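Local coordinates for protein putative Nitroreductase (Anabaena variabilis ATCC 29413, PDB 3EO7) that binds flavin mononucleotide and probably acts as an FMN-dependent oxidoreductase of the nitroreductase family, at residues P39-K44 / L125-C130; E149-H154 / H208-F213; S312-P317 / K402-R407. All blocks are in the same frame, centred on the assembly; numbering follows the deposited sequence.

Contact 1 of 3, residues P39-K44 / L125-C130. With ACT (acetate ion), chain J.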
loop_
_atom_site.group_PDB
_atom_site.type_symbol
_atom_site.label_atom_id
_atom_site.label_comp_id
_atom_site.label_asym_id
_atom_site.label_seq_id
_atom_site.Cartn_x
_atom_site.Cartn_y
_atom_site.Cartn_z
ATOM N N PRO A 39 -0.852 -19.092 -0.524
ATOM C CA PRO A 39 -0.804 -17.752 -1.123
ATOM C C PRO A 39 0.161 -17.624 -2.308
ATOM O O PRO A 39 0.940 -16.677 -2.398
ATOM C CB PRO A 39 -0.400 -16.897 0.086
ATOM C CG PRO A 39 0.535 -17.772 0.822
ATOM C CD PRO A 39 0.049 -19.195 0.634
ATOM N N PHE A 40 0.110 -18.593 -3.209
ATOM C CA PHE A 40 0.924 -18.569 -4.413
ATOM C C PHE A 40 0.059 -19.154 -5.526
ATOM O O PHE A 40 -0.767 -20.028 -5.256
ATOM C CB PHE A 40 2.169 -19.467 -4.263
ATOM C CG PHE A 40 2.950 -19.257 -2.988
ATOM C CD1 PHE A 40 3.799 -18.155 -2.837
ATOM C CD2 PHE A 40 2.831 -20.153 -1.940
ATOM C CE1 PHE A 40 4.546 -17.978 -1.662
ATOM C CE2 PHE A 40 3.551 -19.969 -0.771
ATOM C CZ PHE A 40 4.392 -18.866 -0.635
ATOM N N LYS A 41 0.292 -18.746 -6.772
ATOM C CA LYS A 41 -0.408 -19.331 -7.914
ATOM C C LYS A 41 0.438 -20.406 -8.596
ATOM O O LYS A 41 1.661 -20.265 -8.731
ATOM C CB LYS A 41 -0.803 -18.287 -8.958
ATOM C CG LYS A 41 -1.811 -17.258 -8.459
ATOM C CD LYS A 41 -2.379 -16.369 -9.549
ATOM C CE LYS A 41 -3.207 -17.092 -10.605
ATOM N NZ LYS A 41 -3.991 -16.148 -11.467
ATOM N N GLU A 42 -0.229 -21.467 -9.053
ATOM C CA GLU A 42 0.424 -22.558 -9.787
ATOM C C GLU A 42 0.105 -22.458 -11.261
ATOM O O GLU A 42 -1.026 -22.139 -11.642
ATOM C CB GLU A 42 -0.095 -23.915 -9.313
ATOM C CG GLU A 42 -0.004 -24.122 -7.835
ATOM C CD GLU A 42 1.418 -24.270 -7.347
ATOM O OE1 GLU A 42 2.356 -24.239 -8.180
ATOM O OE2 GLU A 42 1.582 -24.422 -6.115
ATOM N N TYR A 43 1.104 -22.691 -12.094
ATOM C CA TYR A 43 0.914 -22.726 -13.548
ATOM C C TYR A 43 1.391 -24.079 -14.072
ATOM O O TYR A 43 2.463 -24.564 -13.718
ATOM C CB TYR A 43 1.627 -21.588 -14.224
ATOM C CG TYR A 43 0.990 -20.281 -13.926
ATOM C CD1 TYR A 43 1.305 -19.590 -12.762
ATOM C CD2 TYR A 43 0.034 -19.732 -14.779
ATOM C CE1 TYR A 43 0.716 -18.410 -12.474
ATOM C CE2 TYR A 43 -0.557 -18.536 -14.482
ATOM C CZ TYR A 43 -0.221 -17.893 -13.306
ATOM O OH TYR A 43 -0.804 -16.706 -13.025
ATOM N N LYS A 44 0.546 -24.721 -14.850
ATOM C CA LYS A 44 0.881 -26.025 -15.393
ATOM C C LYS A 44 1.485 -25.825 -16.778
ATOM O O LYS A 44 2.185 -26.690 -17.274
ATOM C CB LYS A 44 -0.368 -26.925 -15.445
ATOM N N LEU A 125 2.340 -12.356 -21.083
ATOM C CA LEU A 125 2.028 -12.361 -19.672
ATOM C C LEU A 125 2.939 -13.232 -18.840
ATOM O O LEU A 125 3.218 -14.378 -19.175
ATOM C CB LEU A 125 0.580 -12.843 -19.472
ATOM C CG LEU A 125 -0.451 -12.162 -20.375
ATOM C CD1 LEU A 125 -1.823 -12.911 -20.214
ATOM C CD2 LEU A 125 -0.528 -10.650 -20.105
ATOM N N TYR A 126 3.396 -12.665 -17.740
ATOM C CA TYR A 126 4.268 -13.342 -16.788
ATOM C C TYR A 126 3.725 -13.193 -15.356
ATOM O O TYR A 126 3.310 -12.109 -14.947
ATOM C CB TYR A 126 5.673 -12.727 -16.801
ATOM C CG TYR A 126 6.390 -12.746 -18.139
ATOM C CD1 TYR A 126 6.055 -11.842 -19.152
ATOM C CD2 TYR A 126 7.427 -13.628 -18.370
ATOM C CE1 TYR A 126 6.724 -11.844 -20.354
ATOM C CE2 TYR A 126 8.107 -13.628 -19.563
ATOM C CZ TYR A 126 7.746 -12.750 -20.556
ATOM O OH TYR A 126 8.432 -12.810 -21.733
ATOM N N ASN A 127 3.715 -14.298 -14.607
ATOM C CA ASN A 127 3.357 -14.258 -13.207
ATOM C C ASN A 127 4.648 -14.333 -12.383
ATOM O O ASN A 127 5.500 -15.201 -12.629
ATOM C CB ASN A 127 2.437 -15.416 -12.834
ATOM C CG ASN A 127 2.115 -15.436 -11.356
ATOM O OD1 ASN A 127 2.654 -16.260 -10.639
ATOM N ND2 ASN A 127 1.296 -14.477 -10.880
ATOM N N TYR A 128 4.760 -13.475 -11.392
ATOM C CA TYR A 128 5.902 -13.494 -10.480
ATOM C C TYR A 128 5.718 -14.581 -9.397
ATOM O O TYR A 128 4.788 -14.548 -8.616
ATOM C CB TYR A 128 6.152 -12.106 -9.838
ATOM C CG TYR A 128 7.331 -12.177 -8.872
ATOM C CD1 TYR A 128 8.613 -12.509 -9.334
ATOM C CD2 TYR A 128 7.154 -11.972 -7.510
ATOM C CE1 TYR A 128 9.681 -12.668 -8.446
ATOM C CE2 TYR A 128 8.227 -12.070 -6.613
ATOM C CZ TYR A 128 9.479 -12.430 -7.085
ATOM O OH TYR A 128 10.483 -12.536 -6.177
ATOM N N GLN A 129 6.640 -15.518 -9.363
ATOM C CA GLN A 129 6.616 -16.624 -8.411
ATOM C C GLN A 129 7.561 -16.316 -7.247
ATOM O O GLN A 129 8.776 -16.432 -7.379
ATOM C CB GLN A 129 7.072 -17.884 -9.126
ATOM C CG GLN A 129 6.094 -18.380 -10.148
ATOM C CD GLN A 129 4.954 -19.126 -9.503
ATOM O OE1 GLN A 129 5.184 -20.007 -8.672
ATOM N NE2 GLN A 129 3.725 -18.774 -9.855
ATOM N N CYS A 130 6.991 -15.880 -6.138
ATOM C CA CYS A 130 7.726 -15.548 -4.918
ATOM C C CYS A 130 8.547 -16.730 -4.422
ATOM O O CYS A 130 9.670 -16.555 -3.969
ATOM C CB CYS A 130 6.745 -15.121 -3.805
ATOM S SG CYS A 130 5.807 -13.615 -4.132
HETATM C C ACT J . 4.417 -23.417 -11.147
HETATM O O ACT J . 4.246 -22.269 -10.660
HETATM O OXT ACT J . 3.797 -24.347 -10.588
HETATM C CH3 ACT J . 5.292 -23.693 -12.333
HETATM O O HOH W 1 2.153 -16.576 -7.798
#
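Gln129 makes the one direct hydrogen bond between P39-K44 and L125-C130. Its CG sits anti to the carbonyl carbon (chi1 -69°) and the chain bends at chi2, so the carboxamide rises from the strand to the passing loop. There NE2 donates to Lys41 O over 2.8 Å, almost straight at 172°; the acceptor lies in the Gln129 amide plane, although NE2 stands above the plane of the Lys41 carbonyl. The second N-H of NE2 is spent on Asn127 OD1, also 2.8 Å away, which helps fix the two amides relative to each other. Asn127 CG is anti to its backbone N, lifting the side chain toward the same loop; OD1 also accepts a hydrogen bond from water 1, which in turn accepts from Lys41 N, while ND2 bonds Glu110. Tyr43 crosses Asn127 at about a right angle, ring and amide planes 39° apart: CE1 comes 3.4 Å from Asn127 OD1, and Tyr43 OH rests 3.5 Å from Asn127 CB. Tyr138 stacks on this broad, flat phenol. The edge of Phe40 meets Cys130, CE1 to CB 4.2 Å. An acetate, probably from the crystallisation liquor, accepts a weak bond from Tyr43 N. Lys41 NZ points elsewhere, to Tyr112 and Glu229. The whole is an irregular N-terminal segment laid over one face of the antiparallel sheet of the nitroreductase fold, on strand 124-129, before edge strand 47-50.

Contact 2 of 3, residues E149-H154 / H208-F213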
loop_
_atom_site.group_PDB
_atom_site.type_symbol
_atom_site.label_atom_id
_atom_site.label_comp_id
_atom_site.label_asym_id
_atom_site.label_seq_id
_atom_site.Cartn_x
_atom_site.Cartn_y
_atom_site.Cartn_z
ATOM N N GLU A 149 -5.862 -0.121 -24.578
ATOM C CA GLU A 149 -7.311 0.153 -24.678
ATOM C C GLU A 149 -7.983 0.097 -23.282
ATOM O O GLU A 149 -8.803 0.965 -22.910
ATOM C CB GLU A 149 -7.955 -0.844 -25.655
ATOM C CG GLU A 149 -7.520 -0.625 -27.094
ATOM C CD GLU A 149 -7.822 -1.803 -28.024
ATOM O OE1 GLU A 149 -8.048 -2.930 -27.538
ATOM O OE2 GLU A 149 -7.771 -1.601 -29.258
ATOM N N ALA A 150 -7.586 -0.895 -22.492
ATOM C CA ALA A 150 -8.132 -1.099 -21.160
ATOM C C ALA A 150 -7.776 0.051 -20.232
ATOM O O ALA A 150 -8.503 0.334 -19.290
ATOM C CB ALA A 150 -7.645 -2.433 -20.568
ATOM N N CYS A 151 -6.662 0.738 -20.508
ATOM C CA CYS A 151 -6.270 1.908 -19.693
ATOM C C CYS A 151 -6.533 3.256 -20.390
ATOM O O CYS A 151 -5.875 4.254 -20.093
ATOM C CB CYS A 151 -4.793 1.797 -19.324
ATOM S SG CYS A 151 -4.379 0.311 -18.356
ATOM N N PHE A 152 -7.491 3.283 -21.314
ATOM C CA PHE A 152 -7.867 4.507 -22.011
ATOM C C PHE A 152 -6.679 5.210 -22.725
ATOM O O PHE A 152 -6.581 6.449 -22.776
ATOM C CB PHE A 152 -8.580 5.459 -21.050
ATOM C CG PHE A 152 -9.777 4.854 -20.378
ATOM C CD1 PHE A 152 -10.984 4.794 -21.040
ATOM C CD2 PHE A 152 -9.701 4.387 -19.069
ATOM C CE1 PHE A 152 -12.102 4.268 -20.433
ATOM C CE2 PHE A 152 -10.809 3.820 -18.467
ATOM C CZ PHE A 152 -12.030 3.775 -19.161
ATOM N N TRP A 153 -5.788 4.404 -23.267
ATOM C CA TRP A 153 -4.618 4.898 -24.000
ATOM C C TRP A 153 -3.779 5.858 -23.158
ATOM O O TRP A 153 -3.330 6.910 -23.615
ATOM C CB TRP A 153 -5.057 5.490 -25.345
ATOM C CG TRP A 153 -5.607 4.457 -26.227
ATOM C CD1 TRP A 153 -6.902 4.070 -26.322
ATOM C CD2 TRP A 153 -4.870 3.629 -27.134
ATOM N NE1 TRP A 153 -7.022 3.063 -27.240
ATOM C CE2 TRP A 153 -5.791 2.778 -27.760
ATOM C CE3 TRP A 153 -3.513 3.539 -27.492
ATOM C CZ2 TRP A 153 -5.408 1.820 -28.708
ATOM C CZ3 TRP A 153 -3.134 2.582 -28.434
ATOM C CH2 TRP A 153 -4.084 1.762 -29.045
ATOM N N HIS A 154 -3.557 5.469 -21.914
ATOM C CA HIS A 154 -2.753 6.248 -20.989
ATOM C C HIS A 154 -1.382 6.470 -21.597
ATOM O O HIS A 154 -0.746 5.517 -22.099
ATOM C CB HIS A 154 -2.614 5.490 -19.688
ATOM C CG HIS A 154 -2.046 6.302 -18.569
ATOM N ND1 HIS A 154 -0.728 6.691 -18.521
ATOM C CD2 HIS A 154 -2.611 6.761 -17.432
ATOM C CE1 HIS A 154 -0.503 7.343 -17.397
ATOM N NE2 HIS A 154 -1.629 7.391 -16.713
ATOM N N HIS A 208 4.623 4.212 -13.242
ATOM C CA HIS A 208 3.556 5.157 -13.482
ATOM C C HIS A 208 2.282 4.470 -13.053
ATOM O O HIS A 208 1.880 3.452 -13.631
ATOM C CB HIS A 208 3.531 5.551 -14.929
ATOM C CG HIS A 208 4.667 6.446 -15.294
ATOM N ND1 HIS A 208 4.512 7.807 -15.462
ATOM C CD2 HIS A 208 5.988 6.184 -15.470
ATOM C CE1 HIS A 208 5.692 8.343 -15.735
ATOM N NE2 HIS A 208 6.606 7.379 -15.752
ATOM N N LEU A 209 1.690 5.004 -11.993
ATOM C CA LEU A 209 0.538 4.387 -11.381
ATOM C C LEU A 209 -0.727 4.670 -12.180
ATOM O O LEU A 209 -1.017 5.835 -12.502
ATOM C CB LEU A 209 0.373 4.935 -9.985
ATOM C CG LEU A 209 -0.713 4.330 -9.123
ATOM C CD1 LEU A 209 -0.473 2.809 -8.920
ATOM C CD2 LEU A 209 -0.741 5.110 -7.718
ATOM N N ILE A 210 -1.438 3.594 -12.517
ATOM C CA ILE A 210 -2.696 3.664 -13.251
ATOM C C ILE A 210 -3.795 2.930 -12.451
ATOM O O ILE A 210 -3.891 1.701 -12.450
ATOM C CB ILE A 210 -2.619 3.078 -14.702
ATOM C CG1 ILE A 210 -1.492 3.731 -15.512
ATOM C CG2 ILE A 210 -3.976 3.203 -15.434
ATOM C CD1 ILE A 210 -1.330 3.189 -16.946
ATOM N N GLY A 211 -4.616 3.707 -11.760
ATOM C CA GLY A 211 -5.749 3.170 -11.043
ATOM C C GLY A 211 -7.036 3.172 -11.836
ATOM O O GLY A 211 -7.982 2.484 -11.442
ATOM N N GLY A 212 -7.085 4.003 -12.868
ATOM C CA GLY A 212 -8.205 4.164 -13.776
ATOM C C GLY A 212 -8.092 3.289 -15.009
ATOM O O GLY A 212 -7.353 3.579 -15.951
ATOM N N PHE A 213 -8.800 2.165 -14.977
ATOM C CA PHE A 213 -8.775 1.210 -16.084
ATOM C C PHE A 213 -10.089 0.424 -16.077
ATOM O O PHE A 213 -10.778 0.390 -15.070
ATOM C CB PHE A 213 -7.559 0.262 -15.972
ATOM C CG PHE A 213 -7.460 -0.448 -14.644
ATOM C CD1 PHE A 213 -8.263 -1.545 -14.366
ATOM C CD2 PHE A 213 -6.579 -0.018 -13.680
ATOM C CE1 PHE A 213 -8.179 -2.184 -13.136
ATOM C CE2 PHE A 213 -6.481 -0.641 -12.440
ATOM C CZ PHE A 213 -7.280 -1.736 -12.166
HETATM O O HOH W 2 -6.048 5.512 -17.292
HETATM O O HOH W 3 -0.263 7.893 -14.168
#
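Apolar contacts carry most of the meeting between E149-H154 and H208-F213. Ile210 CD1 lies over one face of the His154 imidazole, 3.8 Å from the ring centroid and 19° off its normal, a CH-pi contact made tip to tip. Extended chi2 (179°) carries that methyl to the ring, while the other branch, CG2, packs against Cys151 SG at 4.1 Å. Cys151 SG, a weakly polar atom, also touches Phe213 CB at 4.0 Å and so sits against both hydrocarbon groups. Phe213 itself holds the crowded chi1 position near 54°, which turns its ring toward Val218, Val234 and the cation of Arg451. The shape of the first segment comes from a Schellman motif closing helix 144-150, with Phe152 at positive phi as the C-prime residue; two residues on, His154 is the N-cap of helix 155-159, its ND1 taking the backbone N-H of Ala156. An alanine in place of His154 lacks the ring, and would probably weaken the capping of Ala156 N, the packing on Ile210 and the link through water 3 to Leu209. Polar links between the segments run through water. Water 2 donates to Cys151 O and to Gly212 O, the latter at 2.7 Å, and water 3 joins His154 NE2 to Leu209 O. NE2 is also hydrogen-bonded to Cys251 O. Phe152 presents its ring edge to Gly212 O.

Contact 3 of 3, residues S312-P317 / K402-R407; sequences STVSAP and KAQELR
Thr313 N donates to Gln404 O, 3.0 Å away and nearly straight at 169°, although the donor stands well above the carbonyl plane. The same oxygen is approached by Ser312 CA at 3.5 Å in a CA-H...O contact, and water 4 donates to it as well, so one carbonyl serves several partners. Ser312 pairs with Glu405 as an antiparallel, non-hydrogen-bonded couple, and their side chains share one face of the sheet. Thr313 puts its two branches to different uses. OG1, in the crowded position between backbone N and carbonyl carbon (chi1 59°), comes up against the Gln404 carbonyl group, 3.1 Å from Gln404 C, while methyl CG2 crosses Leu406 at about a right angle and presses on its CG at 3.5 Å, a buried, purely apolar touch. Val314 CG2 rests against the side of the Gln404 chain, 3.9 Å from CB.

One step out, Gln404 runs extended beyond CG, and this brings OE1 to two waters: water 5, shared with Thr313 OG1, and water 6, which accepts from Ser315 N. Ser312 OG takes the N-H of Val314 in an ST turn, turning the chain out of strand 310-312 just past the Ser312-Glu405 pair. On the other side Gln404 has positive phi, and with Glu405 it forms a G1 beta bulge opposite Ala400. Further along, Arg407 grips Glu405 OE1 side-on with NE and NH2, each at 2.9 Å, fixing the carboxylate on its own strand. Leu406 also touches Tyr397 and Tyr399 of strand 395-400 and Phe347 of helix 347-358.

Thr313 thus packs its methyl on buried Leu406 while its OG1 shares a water with Gln404 OE1, so adhesion here probably rests on one backbone bond, the methyl contact, and the Gln404 chain, packed along Val314 and linked through waters 5 and 6.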
loop_
_atom_site.group_PDB
_atom_site.type_symbol
_atom_site.label_atom_id
_atom_site.label_comp_id
_atom_site.label_asym_id
_atom_site.label_seq_id
_atom_site.Cartn_x
_atom_site.Cartn_y
_atom_site.Cartn_z
ATOM N N SER A 312 7.036 23.028 14.385
ATOM C CA SER A 312 7.596 22.664 13.085
ATOM C C SER A 312 8.132 21.233 13.111
ATOM O O SER A 312 8.691 20.788 14.095
ATOM C CB SER A 312 8.741 23.584 12.690
ATOM O OG SER A 312 9.245 23.237 11.416
ATOM N N THR A 313 7.961 20.543 11.990
ATOM C CA THR A 313 8.493 19.210 11.799
ATOM C C THR A 313 9.623 19.202 10.757
ATOM O O THR A 313 10.099 18.133 10.370
ATOM C CB THR A 313 7.392 18.259 11.333
ATOM O OG1 THR A 313 6.824 18.741 10.100
ATOM C CG2 THR A 313 6.333 18.100 12.438
ATOM N N VAL A 314 10.093 20.378 10.330
ATOM C CA VAL A 314 11.179 20.435 9.345
ATOM C C VAL A 314 12.370 19.620 9.843
ATOM O O VAL A 314 12.808 19.757 10.997
ATOM C CB VAL A 314 11.544 21.866 8.984
ATOM C CG1 VAL A 314 12.831 21.892 8.139
ATOM C CG2 VAL A 314 10.372 22.518 8.238
ATOM N N SER A 315 12.860 18.729 8.965
ATOM C CA SER A 315 13.873 17.758 9.333
ATOM C C SER A 315 15.007 17.608 8.332
ATOM O O SER A 315 14.840 17.880 7.159
ATOM C CB SER A 315 13.174 16.391 9.410
ATOM O OG SER A 315 14.051 15.328 9.782
ATOM N N ALA A 316 16.179 17.225 8.848
ATOM C CA ALA A 316 17.307 16.778 8.016
ATOM C C ALA A 316 16.824 15.420 7.469
ATOM O O ALA A 316 15.996 14.732 8.106
ATOM C CB ALA A 316 18.572 16.606 8.866
ATOM N N PRO A 317 17.296 15.033 6.276
ATOM C CA PRO A 317 16.810 13.778 5.659
ATOM C C PRO A 317 17.478 12.534 6.201
ATOM O O PRO A 317 18.609 12.604 6.694
ATOM C CB PRO A 317 17.199 13.938 4.188
ATOM C CG PRO A 317 18.437 14.766 4.229
ATOM C CD PRO A 317 18.281 15.724 5.422
ATOM N N LYS A 402 2.089 20.040 4.150
ATOM C CA LYS A 402 2.511 21.150 3.304
ATOM C C LYS A 402 3.218 22.201 4.149
ATOM O O LYS A 402 4.300 22.673 3.816
ATOM C CB LYS A 402 1.353 21.714 2.494
ATOM C CG LYS A 402 0.706 20.749 1.550
ATOM C CD LYS A 402 -0.471 21.433 0.858
ATOM C CE LYS A 402 -1.003 20.588 -0.294
ATOM N NZ LYS A 402 -1.440 19.259 0.132
ATOM N N ALA A 403 2.641 22.547 5.288
ATOM C CA ALA A 403 3.254 23.487 6.192
ATOM C C ALA A 403 4.413 22.918 7.014
ATOM O O ALA A 403 5.180 23.683 7.628
ATOM C CB ALA A 403 2.164 24.014 7.189
ATOM N N GLN A 404 4.484 21.594 7.076
ATOM C CA GLN A 404 5.410 20.870 7.938
ATOM C C GLN A 404 5.237 21.294 9.392
ATOM O O GLN A 404 6.152 21.822 10.042
ATOM C CB GLN A 404 6.859 20.951 7.464
ATOM C CG GLN A 404 7.051 20.419 6.047
ATOM C CD GLN A 404 8.504 20.041 5.783
ATOM O OE1 GLN A 404 9.004 19.074 6.356
ATOM N NE2 GLN A 404 9.175 20.788 4.900
ATOM N N GLU A 405 4.031 21.052 9.890
ATOM C CA GLU A 405 3.719 21.354 11.264
ATOM C C GLU A 405 2.861 20.279 11.901
ATOM O O GLU A 405 2.072 19.632 11.209
ATOM C CB GLU A 405 2.909 22.636 11.346
ATOM C CG GLU A 405 3.659 23.859 11.013
ATOM C CD GLU A 405 2.795 25.102 11.043
ATOM O OE1 GLU A 405 1.542 25.028 11.082
ATOM O OE2 GLU A 405 3.398 26.170 10.957
ATOM N N LEU A 406 3.035 20.117 13.212
ATOM C CA LEU A 406 2.121 19.380 14.059
ATOM C C LEU A 406 1.283 20.471 14.741
ATOM O O LEU A 406 1.813 21.496 15.166
ATOM C CB LEU A 406 2.821 18.561 15.129
ATOM C CG LEU A 406 3.645 17.375 14.627
ATOM C CD1 LEU A 406 4.554 16.788 15.725
ATOM C CD2 LEU A 406 2.705 16.326 14.035
ATOM N N ARG A 407 -0.027 20.276 14.774
ATOM C CA ARG A 407 -0.940 21.232 15.433
ATOM C C ARG A 407 -1.642 20.442 16.540
ATOM O O ARG A 407 -2.297 19.446 16.246
ATOM C CB ARG A 407 -1.896 21.814 14.405
ATOM C CG ARG A 407 -1.115 22.487 13.273
ATOM C CD ARG A 407 -1.940 23.052 12.173
ATOM N NE ARG A 407 -1.075 23.677 11.168
ATOM C CZ ARG A 407 -1.424 23.956 9.914
ATOM N NH1 ARG A 407 -2.611 23.618 9.447
ATOM N NH2 ARG A 407 -0.551 24.549 9.106
HETATM O O HOH W 4 7.405 24.290 9.706
HETATM O O HOH W 5 7.504 17.421 7.856
HETATM O O HOH W 6 11.537 18.336 6.477
#

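In contact 1 the Cys130 side chain lies about 12 Å from the bound FMN and about 11 Å from the side chain of the FMN-binding Ser102. Contacts 2 and 3 lie away from the FMN-binding residues. Along the chain the three follow in series, none enclosing another. Contacts 1 and 2 have centres 23 Å apart, with nearest atoms about 11 Å from each other. L125-C130 and both segments of contact 2 fall in the first nitroreductase family region, K402-R407 in the second. Contact 3 lies across the chain's centre from contact 1, 43 Å between centres, and 34 Å from contact 2.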